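Local coordinates for putative ring-cleaving dioxygenase mhqO (Bacillus subtilis subsp. subtilis, PDB 3OAJ), which probably cleaves the rings of aromatic compounds as an iron-dependent extradiol dioxygenase and may contribute to their degradation, at residues V39-F51 and G59-R71. Residues are numbered along the deposited sequence; the frame is centred on the assembly and turned at random.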
loop_
_atom_site.group_PDB
_atom_site.type_symbol
_atom_site.label_atom_id
_atom_site.label_comp_id
_atom_site.label_asym_id
_atom_site.label_seq_id
_atom_site.Cartn_x
_atom_site.Cartn_y
_atom_site.Cartn_z
ATOM N N VAL A 39 6.093 -15.032 -4.616
ATOM C CA VAL A 39 6.516 -14.582 -5.934
ATOM C C VAL A 39 5.350 -13.910 -6.657
ATOM O O VAL A 39 4.189 -14.089 -6.277
ATOM C CB VAL A 39 7.096 -15.743 -6.788
ATOM C CG1 VAL A 39 8.362 -16.319 -6.148
ATOM C CG2 VAL A 39 6.060 -16.846 -7.025
ATOM N N ASN A 40 5.667 -13.135 -7.692
ATOM C CA ASN A 40 4.648 -12.544 -8.555
ATOM C C ASN A 40 3.901 -13.656 -9.284
ATOM O O ASN A 40 4.515 -14.529 -9.896
ATOM C CB ASN A 40 5.316 -11.595 -9.562
ATOM C CG ASN A 40 4.314 -10.780 -10.377
ATOM O OD1 ASN A 40 3.134 -11.128 -10.481
ATOM N ND2 ASN A 40 4.791 -9.685 -10.962
ATOM N N PHE A 41 2.574 -13.629 -9.206
ATOM C CA PHE A 41 1.755 -14.607 -9.911
ATOM C C PHE A 41 2.041 -14.649 -11.400
ATOM O O PHE A 41 2.014 -15.721 -12.001
ATOM C CB PHE A 41 0.273 -14.326 -9.699
ATOM C CG PHE A 41 -0.313 -15.067 -8.553
ATOM C CD1 PHE A 41 -0.247 -14.545 -7.268
ATOM C CD2 PHE A 41 -0.923 -16.299 -8.751
ATOM C CE1 PHE A 41 -0.796 -15.231 -6.197
ATOM C CE2 PHE A 41 -1.469 -16.995 -7.685
ATOM C CZ PHE A 41 -1.399 -16.461 -6.400
ATOM N N ASP A 42 2.301 -13.480 -11.982
ATOM C CA ASP A 42 2.594 -13.347 -13.412
ATOM C C ASP A 42 4.032 -13.725 -13.758
ATOM O O ASP A 42 4.283 -14.362 -14.785
ATOM C CB ASP A 42 2.306 -11.919 -13.890
ATOM C CG ASP A 42 0.834 -11.553 -13.787
ATOM O OD1 ASP A 42 0.536 -10.343 -13.686
ATOM O OD2 ASP A 42 -0.023 -12.468 -13.807
ATOM N N ASP A 43 4.973 -13.317 -12.904
ATOM C CA ASP A 43 6.386 -13.624 -13.100
ATOM C C ASP A 43 6.963 -14.329 -11.871
ATOM O O ASP A 43 7.364 -13.675 -10.904
ATOM C CB ASP A 43 7.185 -12.359 -13.441
ATOM C CG ASP A 43 8.658 -12.646 -13.712
ATOM O OD1 ASP A 43 9.472 -11.708 -13.595
ATOM O OD2 ASP A 43 9.009 -13.804 -14.036
ATOM N N PRO A 44 7.005 -15.672 -11.912
ATOM C CA PRO A 44 7.495 -16.555 -10.843
ATOM C C PRO A 44 8.949 -16.327 -10.426
ATOM O O PRO A 44 9.354 -16.780 -9.357
ATOM C CB PRO A 44 7.359 -17.952 -11.459
ATOM C CG PRO A 44 6.321 -17.806 -12.502
ATOM C CD PRO A 44 6.474 -16.438 -13.055
ATOM N N GLY A 45 9.728 -15.649 -11.265
ATOM C CA GLY A 45 11.134 -15.365 -10.966
ATOM C C GLY A 45 11.355 -14.034 -10.269
ATOM O O GLY A 45 12.487 -13.560 -10.156
ATOM N N THR A 46 10.271 -13.427 -9.799
ATOM C CA THR A 46 10.339 -12.142 -9.126
ATOM C C THR A 46 9.596 -12.268 -7.810
ATOM O O THR A 46 8.496 -12.819 -7.773
ATOM C CB THR A 46 9.682 -11.023 -9.974
ATOM O OG1 THR A 46 10.396 -10.877 -11.208
ATOM C CG2 THR A 46 9.688 -9.678 -9.227
ATOM N N TYR A 47 10.196 -11.751 -6.742
ATOM C CA TYR A 47 9.559 -11.714 -5.431
ATOM C C TYR A 47 8.294 -10.879 -5.453
ATOM O O TYR A 47 8.181 -9.905 -6.189
ATOM C CB TYR A 47 10.467 -11.046 -4.406
ATOM C CG TYR A 47 11.555 -11.899 -3.800
ATOM C CD1 TYR A 47 11.249 -12.993 -2.987
ATOM C CD2 TYR A 47 12.898 -11.564 -3.983
ATOM C CE1 TYR A 47 12.265 -13.755 -2.398
ATOM C CE2 TYR A 47 13.917 -12.314 -3.408
ATOM C CZ TYR A 47 13.594 -13.399 -2.607
ATOM O OH TYR A 47 14.591 -14.153 -2.034
ATOM N N HIS A 48 7.376 -11.248 -4.578
ATOM C CA HIS A 48 6.328 -10.357 -4.152
ATOM C C HIS A 48 6.392 -10.369 -2.640
ATOM O O HIS A 48 6.139 -11.405 -2.030
ATOM C CB HIS A 48 4.956 -10.844 -4.632
ATOM C CG HIS A 48 3.865 -9.826 -4.476
ATOM N ND1 HIS A 48 2.538 -10.113 -4.717
ATOM C CD2 HIS A 48 3.902 -8.533 -4.068
ATOM C CE1 HIS A 48 1.811 -9.027 -4.499
ATOM N NE2 HIS A 48 2.615 -8.056 -4.109
ATOM N N LEU A 49 6.738 -9.219 -2.052
ATOM C CA LEU A 49 6.897 -9.090 -0.600
ATOM C C LEU A 49 5.749 -8.266 -0.038
ATOM O O LEU A 49 5.382 -7.229 -0.593
ATOM C CB LEU A 49 8.227 -8.410 -0.248
ATOM C CG LEU A 49 9.498 -9.024 -0.842
ATOM C CD1 LEU A 49 10.698 -8.232 -0.319
ATOM C CD2 LEU A 49 9.617 -10.510 -0.494
ATOM N N TYR A 50 5.203 -8.722 1.085
ATOM C CA TYR A 50 4.124 -8.011 1.776
ATOM C C TYR A 50 4.592 -7.634 3.176
ATOM O O TYR A 50 5.036 -8.493 3.958
ATOM C CB TYR A 50 2.895 -8.903 1.914
ATOM C CG TYR A 50 2.171 -9.318 0.651
ATOM C CD1 TYR A 50 2.564 -10.445 -0.072
ATOM C CD2 TYR A 50 1.020 -8.650 0.246
ATOM C CE1 TYR A 50 1.849 -10.875 -1.196
ATOM C CE2 TYR A 50 0.300 -9.058 -0.875
ATOM C CZ TYR A 50 0.727 -10.166 -1.599
ATOM O OH TYR A 50 -0.001 -10.583 -2.689
ATOM N N PHE A 51 4.508 -6.341 3.474
ATOM C CA PHE A 51 4.820 -5.813 4.807
ATOM C C PHE A 51 3.553 -5.236 5.418
ATOM O O PHE A 51 2.673 -4.734 4.705
ATOM C CB PHE A 51 5.868 -4.689 4.728
ATOM C CG PHE A 51 7.226 -5.131 4.227
ATOM C CD1 PHE A 51 8.240 -5.463 5.122
ATOM C CD2 PHE A 51 7.505 -5.185 2.857
ATOM C CE1 PHE A 51 9.495 -5.856 4.670
ATOM C CE2 PHE A 51 8.767 -5.597 2.393
ATOM C CZ PHE A 51 9.760 -5.921 3.301
ATOM N N GLY A 59 -5.450 -2.619 5.339
ATOM C CA GLY A 59 -5.248 -1.214 5.661
ATOM C C GLY A 59 -3.872 -0.898 6.211
ATOM O O GLY A 59 -3.569 0.271 6.448
ATOM N N THR A 60 -3.038 -1.931 6.368
ATOM C CA THR A 60 -1.648 -1.768 6.822
ATOM C C THR A 60 -0.623 -2.311 5.834
ATOM O O THR A 60 0.574 -2.175 6.061
ATOM C CB THR A 60 -1.378 -2.487 8.165
ATOM O OG1 THR A 60 -1.203 -3.896 7.945
ATOM C CG2 THR A 60 -2.482 -2.251 9.238
ATOM N N ILE A 61 -1.103 -2.905 4.736
ATOM C CA ILE A 61 -0.302 -3.767 3.868
ATOM C C ILE A 61 0.312 -3.019 2.688
ATOM O O ILE A 61 -0.394 -2.552 1.803
ATOM C CB ILE A 61 -1.157 -4.923 3.296
ATOM C CG1 ILE A 61 -1.875 -5.699 4.415
ATOM C CG2 ILE A 61 -0.308 -5.855 2.409
ATOM C CD1 ILE A 61 -3.064 -6.514 3.904
ATOM N N ILE A 62 1.630 -2.897 2.712
ATOM C CA ILE A 62 2.379 -2.353 1.579
ATOM C C ILE A 62 3.108 -3.514 0.930
ATOM O O ILE A 62 3.757 -4.319 1.594
ATOM C CB ILE A 62 3.319 -1.168 2.024
ATOM C CG1 ILE A 62 3.988 -0.504 0.802
ATOM C CG2 ILE A 62 4.330 -1.609 3.094
ATOM C CD1 ILE A 62 3.042 0.281 -0.110
ATOM N N THR A 63 2.986 -3.603 -0.389
ATOM C CA THR A 63 3.503 -4.750 -1.124
ATOM C C THR A 63 4.424 -4.314 -2.254
ATOM O O THR A 63 4.258 -3.231 -2.821
ATOM C CB THR A 63 2.368 -5.685 -1.677
ATOM O OG1 THR A 63 2.264 -5.550 -3.097
ATOM C CG2 THR A 63 1.023 -5.415 -1.044
ATOM N N PHE A 64 5.395 -5.176 -2.571
ATOM C CA PHE A 64 6.466 -4.793 -3.495
ATOM C C PHE A 64 6.825 -5.888 -4.467
ATOM O O PHE A 64 6.882 -7.068 -4.100
ATOM C CB PHE A 64 7.730 -4.451 -2.696
ATOM C CG PHE A 64 7.553 -3.310 -1.763
ATOM C CD1 PHE A 64 7.500 -1.994 -2.243
ATOM C CD2 PHE A 64 7.380 -3.554 -0.390
ATOM C CE1 PHE A 64 7.312 -0.930 -1.355
ATOM C CE2 PHE A 64 7.200 -2.509 0.502
ATOM C CZ PHE A 64 7.162 -1.188 0.012
ATOM N N PHE A 65 7.076 -5.475 -5.705
ATOM C CA PHE A 65 7.791 -6.299 -6.676
ATOM C C PHE A 65 9.229 -5.756 -6.759
ATOM O O PHE A 65 9.473 -4.770 -7.463
ATOM C CB PHE A 65 7.093 -6.244 -8.037
ATOM C CG PHE A 65 5.677 -6.746 -8.016
ATOM C CD1 PHE A 65 5.380 -8.040 -7.593
ATOM C CD2 PHE A 65 4.636 -5.929 -8.448
ATOM C CE1 PHE A 65 4.045 -8.500 -7.572
ATOM C CE2 PHE A 65 3.323 -6.382 -8.449
ATOM C CZ PHE A 65 3.026 -7.657 -8.012
ATOM N N PRO A 66 10.164 -6.356 -6.001
ATOM C CA PRO A 66 11.524 -5.837 -6.023
ATOM C C PRO A 66 12.324 -6.424 -7.182
ATOM O O PRO A 66 12.658 -7.616 -7.179
ATOM C CB PRO A 66 12.102 -6.274 -4.664
ATOM C CG PRO A 66 11.213 -7.349 -4.155
ATOM C CD PRO A 66 9.974 -7.404 -4.979
ATOM N N TRP A 67 12.622 -5.607 -8.181
ATOM C CA TRP A 67 13.583 -6.058 -9.182
ATOM C C TRP A 67 14.796 -5.139 -9.338
ATOM O O TRP A 67 14.699 -4.027 -9.862
ATOM C CB TRP A 67 12.932 -6.466 -10.512
ATOM C CG TRP A 67 11.932 -5.523 -11.136
ATOM C CD1 TRP A 67 12.143 -4.223 -11.516
ATOM C CD2 TRP A 67 10.589 -5.842 -11.531
ATOM N NE1 TRP A 67 11.005 -3.708 -12.097
ATOM C CE2 TRP A 67 10.037 -4.680 -12.120
ATOM C CE3 TRP A 67 9.793 -6.993 -11.434
ATOM C CZ2 TRP A 67 8.720 -4.637 -12.607
ATOM C CZ3 TRP A 67 8.479 -6.947 -11.916
ATOM C CH2 TRP A 67 7.961 -5.773 -12.495
ATOM N N ALA A 68 15.931 -5.634 -8.844
ATOM C CA ALA A 68 17.188 -4.893 -8.804
ATOM C C ALA A 68 17.639 -4.488 -10.201
ATOM O O ALA A 68 17.483 -5.250 -11.160
ATOM C CB ALA A 68 18.267 -5.722 -8.107
ATOM N N GLY A 69 18.194 -3.282 -10.304
ATOM C CA GLY A 69 18.615 -2.728 -11.590
ATOM C C GLY A 69 17.856 -1.464 -11.959
ATOM O O GLY A 69 18.237 -0.755 -12.897
ATOM N N ALA A 70 16.776 -1.201 -11.220
ATOM C CA ALA A 70 15.964 0.017 -11.346
ATOM C C ALA A 70 15.629 0.432 -12.784
ATOM O O ALA A 70 16.239 1.352 -13.339
ATOM C CB ALA A 70 16.614 1.182 -10.574
ATOM N N ARG A 71 14.659 -0.259 -13.381
ATOM C CA ARG A 71 14.082 0.156 -14.659
ATOM C C ARG A 71 13.102 1.277 -14.324
ATOM O O ARG A 71 11.886 1.074 -14.298
ATOM C CB ARG A 71 13.369 -1.017 -15.339
ATOM C CG ARG A 71 13.531 -2.337 -14.603
ATOM C CD ARG A 71 14.098 -3.429 -15.498
ATOM N NE ARG A 71 14.505 -4.597 -14.714
ATOM C CZ ARG A 71 15.635 -4.686 -14.013
ATOM N NH1 ARG A 71 16.495 -3.674 -13.985
ATOM N NH2 ARG A 71 15.905 -5.793 -13.334
HETATM O O HOH W 1 12.654 -10.153 -7.033
#
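Leu49, Tyr50 and Phe51 pair with Phe64, Thr63 and Ile62 in an antiparallel beta hairpin, strands 47-52 and 61-66 of the first vicinal-oxygen-chelate module. Strand 61-66 runs between its hairpin partner and strand 9-16, which carries the metal ligand His11. Leu49 with Phe64 and Phe51 with Ile62 are hydrogen-bonded pairs, Phe51 N reaching Ile62 O at 2.9 Å. Tyr50 and Thr63 form the non-hydrogen-bonded pair between them, their side chains side by side on the metal-facing side. There His48 stands with CG anti to its backbone N (chi1 -168°), which carries the imidazole across to Thr63: His48 NE2 meets Thr63 OG1 in the ring plane at 2.7 Å. Phe65 CE1 sits 3.4 Å above the centre of that imidazole, and Tyr50 CE1 lies over the opposite face. Asn40 lays its amide almost flat, 15° from parallel, over the rim of the Phe65 ring. On the other side, Phe51 CD2 lies 3.6 Å from Phe64 CE2, rim to rim, against helix 19-29. Past the last bridge Pro66 CD presses on Tyr47 O, a buried carbonyl without a polar partner. Thr13, in the second shell, positions the Thr63 hydroxyl through its own OG1. One hydrogen bond at NE2 and aromatic cover on both faces hold the His48 ring beside a bound sulfate, probably from the crystallisation liquor, which may mark a polar pocket near the zinc ion.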